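Local coordinates for protein Poly(A) RNA polymerase GLD2 (Rattus norvegicus, PDB 6LBK) that catalyses the addition of AMP units from ATP to the 3' ends of selected cytoplasmic mRNAs and probably of some microRNAs, this chain forming its catalytic core, at residues Gln55-Glu58 and Leu59-Thr62; Gln65-Ser68 and Asp69-Lys73; Val96-Ser99 and Leu100-Phe103; Leu190-Tyr193 and Ala194-Asn198; Ser225-Ser228 and Leu229-Val233. The protein carries 1 engineered substitution. All blocks are in the same frame, centred on the assembly; numbering follows the deposited sequence.

Contact 1. Residues Gln55-Glu58 and Leu59-Thr62; sequences QILE and LFET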
loop_
_atom_site.group_PDB
_atom_site.type_symbol
_atom_site.label_atom_id
_atom_site.label_comp_id
_atom_site.label_asym_id
_atom_site.label_seq_id
_atom_site.Cartn_x
_atom_site.Cartn_y
_atom_site.Cartn_z
ATOM N N GLN A 55 -2.219 -4.172 -22.280
ATOM C CA GLN A 55 -1.309 -4.991 -21.482
ATOM C C GLN A 55 -1.435 -4.671 -20.001
ATOM O O GLN A 55 -1.282 -5.564 -19.165
ATOM C CB GLN A 55 0.139 -4.791 -21.933
ATOM C CG GLN A 55 0.490 -5.498 -23.213
ATOM C CD GLN A 55 1.823 -5.061 -23.719
ATOM O OE1 GLN A 55 2.173 -3.888 -23.606
ATOM N NE2 GLN A 55 2.584 -5.991 -24.285
ATOM N N ILE A 56 -1.735 -3.414 -19.667
ATOM C CA ILE A 56 -1.901 -3.030 -18.267
ATOM C C ILE A 56 -3.170 -3.658 -17.704
ATOM O O ILE A 56 -3.184 -4.152 -16.572
ATOM C CB ILE A 56 -1.943 -1.500 -18.124
ATOM C CG1 ILE A 56 -0.585 -0.876 -18.462
ATOM C CG2 ILE A 56 -2.450 -1.129 -16.696
ATOM C CD1 ILE A 56 -0.580 0.627 -18.447
ATOM N N LEU A 57 -4.254 -3.657 -18.492
ATOM C CA LEU A 57 -5.466 -4.346 -18.055
ATOM C C LEU A 57 -5.282 -5.860 -18.004
ATOM O O LEU A 57 -5.826 -6.513 -17.108
ATOM C CB LEU A 57 -6.649 -3.988 -18.942
ATOM C CG LEU A 57 -7.148 -2.611 -18.554
ATOM C CD1 LEU A 57 -8.103 -2.127 -19.598
ATOM C CD2 LEU A 57 -7.815 -2.691 -17.245
ATOM N N GLU A 58 -4.556 -6.440 -18.970
ATOM C CA GLU A 58 -4.273 -7.877 -18.946
ATOM C C GLU A 58 -3.513 -8.269 -17.682
ATOM O O GLU A 58 -3.862 -9.245 -17.002
ATOM C CB GLU A 58 -3.491 -8.281 -20.201
ATOM C CG GLU A 58 -4.314 -8.954 -21.280
ATOM C CD GLU A 58 -3.579 -9.066 -22.622
ATOM O OE1 GLU A 58 -2.487 -9.675 -22.667
ATOM O OE2 GLU A 58 -4.112 -8.570 -23.645
ATOM N N LEU A 59 -2.471 -7.504 -17.346
ATOM C CA LEU A 59 -1.720 -7.762 -16.122
ATOM C C LEU A 59 -2.592 -7.529 -14.890
ATOM O O LEU A 59 -2.526 -8.291 -13.912
ATOM C CB LEU A 59 -0.478 -6.867 -16.080
ATOM C CG LEU A 59 0.452 -7.034 -14.883
ATOM C CD1 LEU A 59 1.268 -8.291 -15.049
ATOM C CD2 LEU A 59 1.350 -5.838 -14.743
ATOM N N PHE A 60 -3.420 -6.484 -14.923
ATOM C CA PHE A 60 -4.312 -6.210 -13.811
ATOM C C PHE A 60 -5.241 -7.387 -13.559
ATOM O O PHE A 60 -5.345 -7.882 -12.434
ATOM C CB PHE A 60 -5.111 -4.939 -14.086
ATOM C CG PHE A 60 -6.152 -4.673 -13.057
ATOM C CD1 PHE A 60 -5.810 -4.660 -11.699
ATOM C CD2 PHE A 60 -7.461 -4.433 -13.429
ATOM C CE1 PHE A 60 -6.767 -4.440 -10.720
ATOM C CE2 PHE A 60 -8.427 -4.192 -12.468
ATOM C CZ PHE A 60 -8.079 -4.196 -11.099
ATOM N N GLU A 61 -5.885 -7.879 -14.611
ATOM C CA GLU A 61 -6.908 -8.895 -14.442
ATOM C C GLU A 61 -6.318 -10.251 -14.077
ATOM O O GLU A 61 -6.951 -11.015 -13.334
ATOM C CB GLU A 61 -7.704 -9.001 -15.730
ATOM C CG GLU A 61 -8.404 -7.726 -16.098
ATOM C CD GLU A 61 -9.649 -7.985 -16.893
ATOM O OE1 GLU A 61 -9.699 -7.555 -18.074
ATOM O OE2 GLU A 61 -10.564 -8.635 -16.339
ATOM N N THR A 62 -5.098 -10.561 -14.541
ATOM C CA THR A 62 -4.532 -11.844 -14.134
ATOM C C THR A 62 -3.824 -11.796 -12.774
ATOM O O THR A 62 -3.757 -12.833 -12.100
ATOM C CB THR A 62 -3.591 -12.388 -15.223
ATOM O OG1 THR A 62 -2.533 -11.455 -15.481
ATOM C CG2 THR A 62 -4.362 -12.672 -16.520
#

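Contact 2. Residues Gln65-Ser68 and Asp69-Lys73; sequences QQAS and DLKKK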
loop_
_atom_site.group_PDB
_atom_site.type_symbol
_atom_site.label_atom_id
_atom_site.label_comp_id
_atom_site.label_asym_id
_atom_site.label_seq_id
_atom_site.Cartn_x
_atom_site.Cartn_y
_atom_site.Cartn_z
ATOM N N GLN A 65 -5.961 -9.501 -6.848
ATOM C CA GLN A 65 -6.333 -10.448 -5.797
ATOM C C GLN A 65 -7.754 -10.976 -6.031
ATOM O O GLN A 65 -8.715 -10.202 -6.148
ATOM C CB GLN A 65 -6.225 -9.777 -4.426
ATOM C CG GLN A 65 -6.605 -10.686 -3.253
ATOM C CD GLN A 65 -6.743 -9.927 -1.931
ATOM O OE1 GLN A 65 -5.866 -9.975 -1.074
ATOM N NE2 GLN A 65 -7.848 -9.216 -1.775
ATOM N N GLN A 66 -7.878 -12.298 -6.124
ATOM C CA GLN A 66 -9.167 -12.911 -6.393
ATOM C C GLN A 66 -9.937 -13.163 -5.102
ATOM O O GLN A 66 -9.362 -13.317 -4.022
ATOM C CB GLN A 66 -8.991 -14.215 -7.180
ATOM C CG GLN A 66 -8.456 -14.000 -8.609
ATOM C CD GLN A 66 -7.955 -15.275 -9.270
ATOM O OE1 GLN A 66 -7.298 -16.106 -8.635
ATOM N NE2 GLN A 66 -8.257 -15.429 -10.558
ATOM N N ALA A 67 -11.264 -13.235 -5.237
ATOM C CA ALA A 67 -12.117 -13.430 -4.071
ATOM C C ALA A 67 -11.700 -14.650 -3.263
ATOM O O ALA A 67 -11.770 -14.618 -2.029
ATOM C CB ALA A 67 -13.581 -13.551 -4.494
ATOM N N SER A 68 -11.225 -15.718 -3.926
ATOM C CA SER A 68 -10.845 -16.925 -3.190
ATOM C C SER A 68 -9.572 -16.709 -2.368
ATOM O O SER A 68 -9.452 -17.242 -1.248
ATOM C CB SER A 68 -10.717 -18.126 -4.140
ATOM O OG SER A 68 -9.555 -18.113 -4.949
ATOM N N ASP A 69 -8.626 -15.913 -2.890
ATOM C CA ASP A 69 -7.442 -15.533 -2.112
ATOM C C ASP A 69 -7.853 -14.818 -0.826
ATOM O O ASP A 69 -7.375 -15.141 0.277
ATOM C CB ASP A 69 -6.521 -14.638 -2.953
ATOM C CG ASP A 69 -6.156 -15.256 -4.308
ATOM O OD1 ASP A 69 -5.628 -16.394 -4.348
ATOM O OD2 ASP A 69 -6.393 -14.598 -5.341
ATOM N N LEU A 70 -8.781 -13.865 -0.959
ATOM C CA LEU A 70 -9.251 -13.070 0.166
ATOM C C LEU A 70 -10.083 -13.918 1.132
ATOM O O LEU A 70 -10.071 -13.677 2.345
ATOM C CB LEU A 70 -10.073 -11.873 -0.351
ATOM C CG LEU A 70 -10.650 -10.909 0.688
ATOM C CD1 LEU A 70 -9.483 -10.245 1.374
ATOM C CD2 LEU A 70 -11.589 -9.890 0.111
ATOM N N LYS A 71 -10.778 -14.937 0.631
ATOM C CA LYS A 71 -11.501 -15.808 1.541
ATOM C C LYS A 71 -10.545 -16.665 2.364
ATOM O O LYS A 71 -10.790 -16.883 3.549
ATOM C CB LYS A 71 -12.490 -16.671 0.769
ATOM C CG LYS A 71 -13.644 -15.861 0.184
ATOM C CD LYS A 71 -14.579 -16.722 -0.658
ATOM C CE LYS A 71 -15.583 -15.863 -1.409
ATOM N NZ LYS A 71 -16.401 -16.674 -2.347
ATOM N N LYS A 72 -9.449 -17.154 1.761
ATOM C CA LYS A 72 -8.472 -17.924 2.544
ATOM C C LYS A 72 -7.786 -17.049 3.591
ATOM O O LYS A 72 -7.519 -17.495 4.723
ATOM C CB LYS A 72 -7.438 -18.585 1.635
ATOM C CG LYS A 72 -7.818 -20.011 1.217
ATOM C CD LYS A 72 -8.627 -20.770 2.308
ATOM C CE LYS A 72 -7.816 -21.476 3.444
ATOM N NZ LYS A 72 -8.757 -22.230 4.396
ATOM N N LYS A 73 -7.533 -15.788 3.247
ATOM C CA LYS A 73 -6.971 -14.873 4.236
ATOM C C LYS A 73 -7.980 -14.550 5.344
ATOM O O LYS A 73 -7.604 -14.427 6.517
ATOM C CB LYS A 73 -6.460 -13.607 3.539
ATOM C CG LYS A 73 -5.271 -13.883 2.618
ATOM C CD LYS A 73 -4.769 -12.606 2.023
ATOM C CE LYS A 73 -3.731 -12.855 0.991
ATOM N NZ LYS A 73 -3.291 -11.543 0.460
#

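Contact 3. Residues Val96-Ser99 and Leu100-Phe103; sequences VGSS and LNGF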
loop_
_atom_site.group_PDB
_atom_site.type_symbol
_atom_site.label_atom_id
_atom_site.label_comp_id
_atom_site.label_asym_id
_atom_site.label_seq_id
_atom_site.Cartn_x
_atom_site.Cartn_y
_atom_site.Cartn_z
ATOM N N VAL A 96 -5.724 -5.824 7.339
ATOM C CA VAL A 96 -5.325 -4.471 6.965
ATOM C C VAL A 96 -4.406 -4.530 5.738
ATOM O O VAL A 96 -3.890 -5.586 5.366
ATOM C CB VAL A 96 -4.608 -3.772 8.141
ATOM C CG1 VAL A 96 -5.555 -3.582 9.299
ATOM C CG2 VAL A 96 -3.400 -4.604 8.594
ATOM N N GLY A 97 -4.216 -3.381 5.085
ATOM C CA GLY A 97 -3.244 -3.302 4.006
ATOM C C GLY A 97 -3.756 -3.809 2.665
ATOM O O GLY A 97 -4.951 -3.733 2.351
ATOM N N SER A 98 -2.821 -4.346 1.863
ATOM C CA SER A 98 -3.144 -4.790 0.506
ATOM C C SER A 98 -4.280 -5.805 0.464
ATOM O O SER A 98 -5.039 -5.844 -0.516
ATOM C CB SER A 98 -1.910 -5.376 -0.139
ATOM O OG SER A 98 -0.914 -4.364 -0.237
ATOM N N SER A 99 -4.408 -6.649 1.497
ATOM C CA SER A 99 -5.477 -7.643 1.500
ATOM C C SER A 99 -6.847 -6.992 1.441
ATOM O O SER A 99 -7.767 -7.535 0.822
ATOM C CB SER A 99 -5.351 -8.534 2.727
ATOM O OG SER A 99 -4.062 -9.122 2.732
ATOM N N LEU A 100 -6.982 -5.786 1.970
ATOM C CA LEU A 100 -8.293 -5.171 2.026
ATOM C C LEU A 100 -8.377 -3.752 1.466
ATOM O O LEU A 100 -9.490 -3.295 1.202
ATOM C CB LEU A 100 -8.783 -5.184 3.483
ATOM C CG LEU A 100 -10.183 -5.724 3.690
ATOM C CD1 LEU A 100 -10.427 -6.998 2.873
ATOM C CD2 LEU A 100 -10.255 -6.021 5.175
ATOM N N ASN A 101 -7.257 -3.070 1.212
ATOM C CA ASN A 101 -7.301 -1.682 0.749
ATOM C C ASN A 101 -7.613 -1.547 -0.741
ATOM O O ASN A 101 -7.528 -0.439 -1.267
ATOM C CB ASN A 101 -5.972 -0.968 1.057
ATOM C CG ASN A 101 -4.807 -1.489 0.225
ATOM O OD1 ASN A 101 -5.002 -2.177 -0.771
ATOM N ND2 ASN A 101 -3.596 -1.207 0.668
ATOM N N GLY A 102 -7.909 -2.640 -1.441
ATOM C CA GLY A 102 -8.212 -2.598 -2.857
ATOM C C GLY A 102 -7.022 -2.655 -3.791
ATOM O O GLY A 102 -7.221 -2.772 -5.004
ATOM N N PHE A 103 -5.801 -2.641 -3.283
ATOM C CA PHE A 103 -4.623 -2.687 -4.141
ATOM C C PHE A 103 -3.855 -4.000 -3.974
ATOM O O PHE A 103 -2.618 -4.030 -4.003
ATOM C CB PHE A 103 -3.712 -1.486 -3.884
ATOM C CG PHE A 103 -4.391 -0.166 -4.025
ATOM C CD1 PHE A 103 -4.970 0.208 -5.212
ATOM C CD2 PHE A 103 -4.428 0.717 -2.977
ATOM C CE1 PHE A 103 -5.593 1.447 -5.341
ATOM C CE2 PHE A 103 -5.041 1.938 -3.096
ATOM C CZ PHE A 103 -5.624 2.309 -4.278
HETATM O O HOH W 1 -0.822 -1.442 -0.267
#

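Contact 4. Residues Leu190-Tyr193 and Ala194-Asn198; sequences LRTY and AYLEN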
loop_
_atom_site.group_PDB
_atom_site.type_symbol
_atom_site.label_atom_id
_atom_site.label_comp_id
_atom_site.label_asym_id
_atom_site.label_seq_id
_atom_site.Cartn_x
_atom_site.Cartn_y
_atom_site.Cartn_z
ATOM N N LEU A 190 -7.635 4.214 1.735
ATOM C CA LEU A 190 -7.075 3.743 0.475
ATOM C C LEU A 190 -8.092 2.941 -0.310
ATOM O O LEU A 190 -8.234 3.119 -1.532
ATOM C CB LEU A 190 -5.842 2.883 0.755
ATOM C CG LEU A 190 -4.472 3.551 0.594
ATOM C CD1 LEU A 190 -4.316 4.805 1.451
ATOM C CD2 LEU A 190 -3.361 2.523 0.840
ATOM N N ARG A 191 -8.852 2.097 0.387
ATOM C CA ARG A 191 -9.887 1.317 -0.279
ATOM C C ARG A 191 -10.903 2.228 -0.956
ATOM O O ARG A 191 -11.336 1.953 -2.081
ATOM C CB ARG A 191 -10.577 0.377 0.725
ATOM C CG ARG A 191 -11.767 -0.360 0.145
ATOM C CD ARG A 191 -12.206 -1.536 0.967
ATOM N NE ARG A 191 -13.330 -2.228 0.336
ATOM C CZ ARG A 191 -13.229 -3.300 -0.451
ATOM N NH1 ARG A 191 -14.327 -3.828 -0.981
ATOM N NH2 ARG A 191 -12.041 -3.846 -0.709
ATOM N N THR A 192 -11.252 3.348 -0.312
ATOM C CA THR A 192 -12.233 4.261 -0.895
ATOM C C THR A 192 -11.677 4.938 -2.139
ATOM O O THR A 192 -12.415 5.177 -3.099
ATOM C CB THR A 192 -12.673 5.297 0.150
ATOM O OG1 THR A 192 -13.134 4.613 1.318
ATOM C CG2 THR A 192 -13.811 6.151 -0.387
ATOM N N TYR A 193 -10.374 5.216 -2.145
ATOM C CA TYR A 193 -9.723 5.671 -3.359
ATOM C C TYR A 193 -9.674 4.561 -4.399
ATOM O O TYR A 193 -9.866 4.814 -5.597
ATOM C CB TYR A 193 -8.309 6.115 -3.037
ATOM C CG TYR A 193 -8.156 7.463 -2.401
ATOM C CD1 TYR A 193 -8.471 8.620 -3.094
ATOM C CD2 TYR A 193 -7.621 7.583 -1.125
ATOM C CE1 TYR A 193 -8.279 9.848 -2.526
ATOM C CE2 TYR A 193 -7.429 8.811 -0.553
ATOM C CZ TYR A 193 -7.755 9.935 -1.256
ATOM O OH TYR A 193 -7.563 11.156 -0.674
ATOM N N ALA A 194 -9.407 3.319 -3.950
ATOM C CA ALA A 194 -9.199 2.209 -4.879
ATOM C C ALA A 194 -10.423 1.977 -5.757
ATOM O O ALA A 194 -10.305 1.474 -6.876
ATOM C CB ALA A 194 -8.831 0.940 -4.105
ATOM N N TYR A 195 -11.607 2.297 -5.261
ATOM C CA TYR A 195 -12.818 2.088 -6.036
ATOM C C TYR A 195 -13.497 3.407 -6.415
ATOM O O TYR A 195 -14.612 3.393 -6.949
ATOM C CB TYR A 195 -13.763 1.156 -5.266
ATOM C CG TYR A 195 -13.189 -0.241 -5.113
ATOM C CD1 TYR A 195 -13.375 -1.209 -6.101
ATOM C CD2 TYR A 195 -12.417 -0.576 -4.001
ATOM C CE1 TYR A 195 -12.825 -2.486 -5.968
ATOM C CE2 TYR A 195 -11.870 -1.844 -3.856
ATOM C CZ TYR A 195 -12.074 -2.797 -4.834
ATOM O OH TYR A 195 -11.519 -4.055 -4.674
ATOM N N LEU A 196 -12.826 4.547 -6.183
ATOM C CA LEU A 196 -13.403 5.842 -6.543
ATOM C C LEU A 196 -13.346 6.062 -8.056
ATOM O O LEU A 196 -14.156 6.817 -8.610
ATOM C CB LEU A 196 -12.676 6.967 -5.790
ATOM C CG LEU A 196 -13.440 8.261 -5.450
ATOM C CD1 LEU A 196 -14.478 7.986 -4.361
ATOM C CD2 LEU A 196 -12.508 9.405 -5.032
ATOM N N GLU A 197 -12.398 5.411 -8.734
ATOM C CA GLU A 197 -12.289 5.481 -10.182
ATOM C C GLU A 197 -11.597 4.239 -10.728
ATOM O O GLU A 197 -10.647 3.734 -10.122
ATOM C CB GLU A 197 -11.534 6.724 -10.586
ATOM C CG GLU A 197 -11.309 6.800 -12.020
ATOM C CD GLU A 197 -10.754 8.110 -12.329
ATOM O OE1 GLU A 197 -10.885 8.971 -11.435
ATOM O OE2 GLU A 197 -10.169 8.279 -13.417
ATOM N N ASN A 198 -12.049 3.787 -11.906
ATOM C CA ASN A 198 -11.678 2.480 -12.443
ATOM C C ASN A 198 -10.220 2.370 -12.867
ATOM O O ASN A 198 -9.756 1.244 -13.076
ATOM C CB ASN A 198 -12.576 2.106 -13.625
ATOM C CG ASN A 198 -12.802 3.263 -14.596
ATOM O OD1 ASN A 198 -11.907 4.075 -14.833
ATOM N ND2 ASN A 198 -13.989 3.309 -15.197
#

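Contact 5. Residues Ser225-Ser228 and Leu229-Val233; sequences SSYS and LVLMV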
loop_
_atom_site.group_PDB
_atom_site.type_symbol
_atom_site.label_atom_id
_atom_site.label_comp_id
_atom_site.label_asym_id
_atom_site.label_seq_id
_atom_site.Cartn_x
_atom_site.Cartn_y
_atom_site.Cartn_z
ATOM N N SER A 225 8.471 1.750 0.251
ATOM C CA SER A 225 7.423 0.871 0.733
ATOM C C SER A 225 6.235 0.903 -0.217
ATOM O O SER A 225 6.010 1.884 -0.932
ATOM C CB SER A 225 6.973 1.268 2.142
ATOM O OG SER A 225 6.326 2.523 2.138
ATOM N N SER A 226 5.469 -0.195 -0.212
ATOM C CA SER A 226 4.274 -0.260 -1.042
ATOM C C SER A 226 3.341 0.890 -0.720
ATOM O O SER A 226 2.722 1.472 -1.620
ATOM C CB SER A 226 3.564 -1.585 -0.818
ATOM O OG SER A 226 4.200 -2.623 -1.540
ATOM N N TYR A 227 3.229 1.226 0.572
ATOM C CA TYR A 227 2.374 2.330 0.997
ATOM C C TYR A 227 2.883 3.658 0.452
ATOM O O TYR A 227 2.086 4.511 0.040
ATOM C CB TYR A 227 2.290 2.358 2.519
ATOM C CG TYR A 227 1.254 3.284 3.129
ATOM C CD1 TYR A 227 0.003 3.456 2.544
ATOM C CD2 TYR A 227 1.514 3.953 4.331
ATOM C CE1 TYR A 227 -0.961 4.288 3.127
ATOM C CE2 TYR A 227 0.563 4.785 4.921
ATOM C CZ TYR A 227 -0.682 4.942 4.312
ATOM O OH TYR A 227 -1.638 5.754 4.902
ATOM N N SER A 228 4.206 3.859 0.452
ATOM C CA SER A 228 4.757 5.073 -0.144
ATOM C C SER A 228 4.376 5.175 -1.606
ATOM O O SER A 228 3.909 6.221 -2.065
ATOM C CB SER A 228 6.268 5.090 -0.007
ATOM O OG SER A 228 6.631 5.261 1.345
ATOM N N LEU A 229 4.540 4.079 -2.350
ATOM C CA LEU A 229 4.190 4.082 -3.768
ATOM C C LEU A 229 2.719 4.394 -3.973
ATOM O O LEU A 229 2.366 5.178 -4.854
ATOM C CB LEU A 229 4.519 2.740 -4.408
ATOM C CG LEU A 229 5.853 2.493 -5.061
ATOM C CD1 LEU A 229 5.793 1.079 -5.511
ATOM C CD2 LEU A 229 6.039 3.425 -6.249
ATOM N N VAL A 230 1.844 3.690 -3.257
ATOM C CA VAL A 230 0.405 3.912 -3.374
ATOM C C VAL A 230 0.088 5.361 -3.131
ATOM O O VAL A 230 -0.738 5.951 -3.824
ATOM C CB VAL A 230 -0.384 3.001 -2.403
ATOM C CG1 VAL A 230 -1.857 3.318 -2.495
ATOM C CG2 VAL A 230 -0.167 1.540 -2.756
ATOM N N LEU A 231 0.712 5.955 -2.131
ATOM C CA LEU A 231 0.472 7.365 -1.856
ATOM C C LEU A 231 1.030 8.225 -2.971
ATOM O O LEU A 231 0.487 9.289 -3.249
ATOM C CB LEU A 231 1.088 7.759 -0.501
ATOM C CG LEU A 231 0.502 7.187 0.811
ATOM C CD1 LEU A 231 1.211 7.740 2.061
ATOM C CD2 LEU A 231 -0.994 7.406 0.943
ATOM N N MET A 232 2.082 7.763 -3.654
ATOM C CA MET A 232 2.673 8.553 -4.727
ATOM C C MET A 232 1.820 8.495 -5.996
ATOM O O MET A 232 1.623 9.515 -6.670
ATOM C CB MET A 232 4.080 8.059 -5.002
ATOM C CG MET A 232 5.120 8.518 -3.991
ATOM S SD MET A 232 6.635 7.511 -4.114
ATOM C CE MET A 232 7.215 7.854 -5.760
ATOM N N VAL A 233 1.331 7.296 -6.339
ATOM C CA VAL A 233 0.344 7.152 -7.409
ATOM C C VAL A 233 -0.868 8.026 -7.125
ATOM O O VAL A 233 -1.314 8.775 -7.994
ATOM C CB VAL A 233 -0.067 5.679 -7.582
ATOM C CG1 VAL A 233 -1.069 5.537 -8.687
ATOM C CG2 VAL A 233 1.111 4.807 -7.861
#

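Contact 1. Residues Gln55-Glu58 and Leu59-Thr62
Leu-57 and Phe-60 meet one turn apart on the inner side of helix 51-63, where CD2 of Leu-57 comes within 4.2 Å of CD2 of Phe-60, set obliquely to the ring. With CG anti to the backbone N (chi1 174°), the Phe-60 ring swings off the helix toward Arg-201 and Pro-202 of helix 200-213. Ile-56 reaches helices 200-213 and 283-297, so branched and aromatic side chains suit this buried side. The outer side is looser and polar. Glu-58 and Glu-61 stand exposed, and the aliphatic base of Glu-61 lies close, its CG 3.0 Å from O of Leu-57. Thr-62 is held more firmly. Its backbone N donates to O of Glu-58 at 3.1 Å, and its OG1 donates to that same Glu-58 oxygen at 3.0 Å; the two donors arrive from opposite faces of the carbonyl plane. OG1 gets there because it sits between the backbone N and the carbonyl carbon (chi1 59°). Threonine can thus satisfy its hydroxyl within the helix near the C-terminal end. Gln-55 bonds outward, to Leu-367 N and Asp-366. The chemistry implies a helix anchored by apolar side chains on its inner side, with Gln-55 adding polar links outward and Thr-62 bonding within the helix.

Contact 2. Residues Gln65-Ser68 and Asp69-Lys73
The first turn of helix 67-85 starts here, with Gln-66 at the N-cap and Asp-69, three residues on, accepting from its backbone N. OD2 of Asp-69 lies 2.8 Å from that N of Gln-66, with an N-H...O angle of 145°, and uses the anti lone pair that faces away from OD1. The carboxylate is folded back over the start of the helix because its CG lies beside the backbone N (chi1 -53°). An aspartate suits the place: it is short enough to turn back, and its negative charge would probably be eased by the positive end of the helix dipole and by Arg-106, whose side chain lies against it. Leu-70 N then donates to O of Gln-66 at 3.2 Å, the first of the bonds that carry the helix on. Lys-71, by contrast, leads outward to solvent after its CG has passed O of Ala-67.

Beneath the turn, Gln-65 extends its amide across Leu-70 at about a right angle, and NE2 of Gln-65 donates to the carbonyl of Ser-99. Lys-73 arrives from the opposite direction with a straight chain; its ammonium is held chiefly by Ser-108 O, close to Asp-109, a probable magnesium ligand. To Gln-65 it makes a weak hydrogen bond, with NZ of Lys-73 3.4 Å from OE1 of Gln-65.

Contact 3. Residues Val96-Ser99 and Leu100-Phe103
The carboxamide of Asn-101 is laid against the backbone of Gly-97: the Gly-97 O sits 3.1 Å from CG of Asn-101, and the Gly-97 carbonyl carbon is 3.3 Å from ND2 of Asn-101. Leu-190 of helix 182-194 also packs on this side chain. The two polar ends of the amide are used differently. OD1 of Asn-101 accepts from N of Phe-103 at 2.7 Å, an Asx turn, with the donor tilted 23° from the carbonyl plane; ND2 of Asn-101 gives a hydrogen to a water at 2.9 Å, which also bonds to OG of Ser-98. What folds the amide back over the loop is a CG placed between the backbone N and the carbonyl carbon (chi1 69°). An alanine here takes away OD1 and ND2, and the turn is likely to open more easily, with Phe-103 N lacking this acceptor and the water held less firmly.

Gly-97 O is gripped twice, by Leu-100 N from above its plane at 2.9 Å and by Asn-101 N at 2.7 Å. The positive phi of Gly-97 (82°) suits glycine, and Gly-102 also adopts a conformation that calls for one. Gly-97 and Ser-98 match the Gly-Ser signature of nucleotidyltransferases, which precedes the probable metal ligands Asp-109 and Asp-111. The loop leaves strand 91-96 and heads for strand 110-116, with Phe-103 packed against helices 182-194 and 200-213.

Contact 4. Residues Leu190-Tyr193 and Ala194-Asn198
Arg-191 and Tyr-195 stand one turn apart where helix 182-194 runs out into the loop before helix 200-213, Tyr-195 being the first residue to leave helical backbone angles. Their side chains lean across each other at a slant: CE2 of Tyr-195 sits over one face of the guanidinium, 3.7 Å from NH2 of Arg-191 and displaced toward its rim. With the two planes 50° apart, this is a slanted contact and no parallel stack. The ring has its edge toward the backbone, CD2 of Tyr-195 lying 3.4 Å from O of Arg-191. An extended chain, with CG opposite the backbone N (chi1 174°), carries the guanidinium out to where CE2 of the tyrosine crosses it, and NH2 of Arg-191 is further tied to the Leu-100 carbonyl. A long, flat, charged group suits this border, since it can take a ring atom on its face and still donate to a carbonyl.

On the other side the contact is buried and mostly apolar, the Tyr-193 hydroxyl being satisfied by Leu-248 N. Leu-196 points back at the helix, over Thr-192 and toward Leu-248. The main chain closes down as the helix ends. Ala-194 N still bonds to O of Leu-190 at 2.7 Å, four residues back, whereas Leu-196 reaches back only three: its N lies 3.0 Å from O of Tyr-193, well above that carbonyl's plane.

Contact 5. Residues Ser225-Ser228 and Leu229-Val233
Val-230 N donates to O of Ser-226 at 2.9 Å in an almost straight bond (171°), and Leu-229 N to O of Ser-225 at 3.0 Å, starting helix 226-239 from its N-cap, Ser-225. The serine hydroxyls reinforce this start: OG of Ser-225 and OG of Ser-228 share a hydrogen bond of 2.9 Å, and Ser-228 is bonded on to Thr-337. Short hydroxyls suit a helix beginning, where they can reach one another.

Outward from these bonds comes the packing of Tyr-227 against Leu-231. CD1 of Leu-231 stands over the centre of the Tyr-227 ring, 4.1 Å from the centroid and 11° off the normal, a CH-pi contact. The other methyl, CD2 of Leu-231, meets CE1 of Tyr-227 at 3.8 Å. CG anti to the backbone N (chi1 -170°) carries the ring beside the next turn, and chi2 turns its face to Leu-231, while the hydroxyl bonds to Glu-330. Replacing the tyrosine by a serine would probably uncover the methyls of Leu-231 and leave Glu-330 without this partner. Val-230 packs closely on the main chain, with CG2 of Val-230 3.1 Å from O of Ser-226.

The helix start lies near the probable catalytic site, the side chain of Ser-226 being about 8 Å from that of Asp-111. Tyr-227 and Val-230 face Leu-190 of helix 182-194, whereas Leu-229 and Val-233 face helix 200-213.

Contacts 4 and 5 are buried and touch each other, Leu-190 of contact 4 packing on Tyr-227 and Val-230 of contact 5; contacts 1 and 3 are partly buried, and contact 2 lies at the surface. Contacts 2 and 5 are both helix starts, but at the first a carboxylate beside solvent takes a backbone N-H, while the second begins at Ser-225, whose hydroxyl pairs with that of Ser-228. Contact 4 is a helix end, and contact 1 runs along one helix to near its C-terminal end. Contact 3, a loop, touches contacts 2, 4 and 5, Phe-103 reaching both Ala-194 and Val-230. Contact 1 touches none of them, though its helix leads on to that of contact 2.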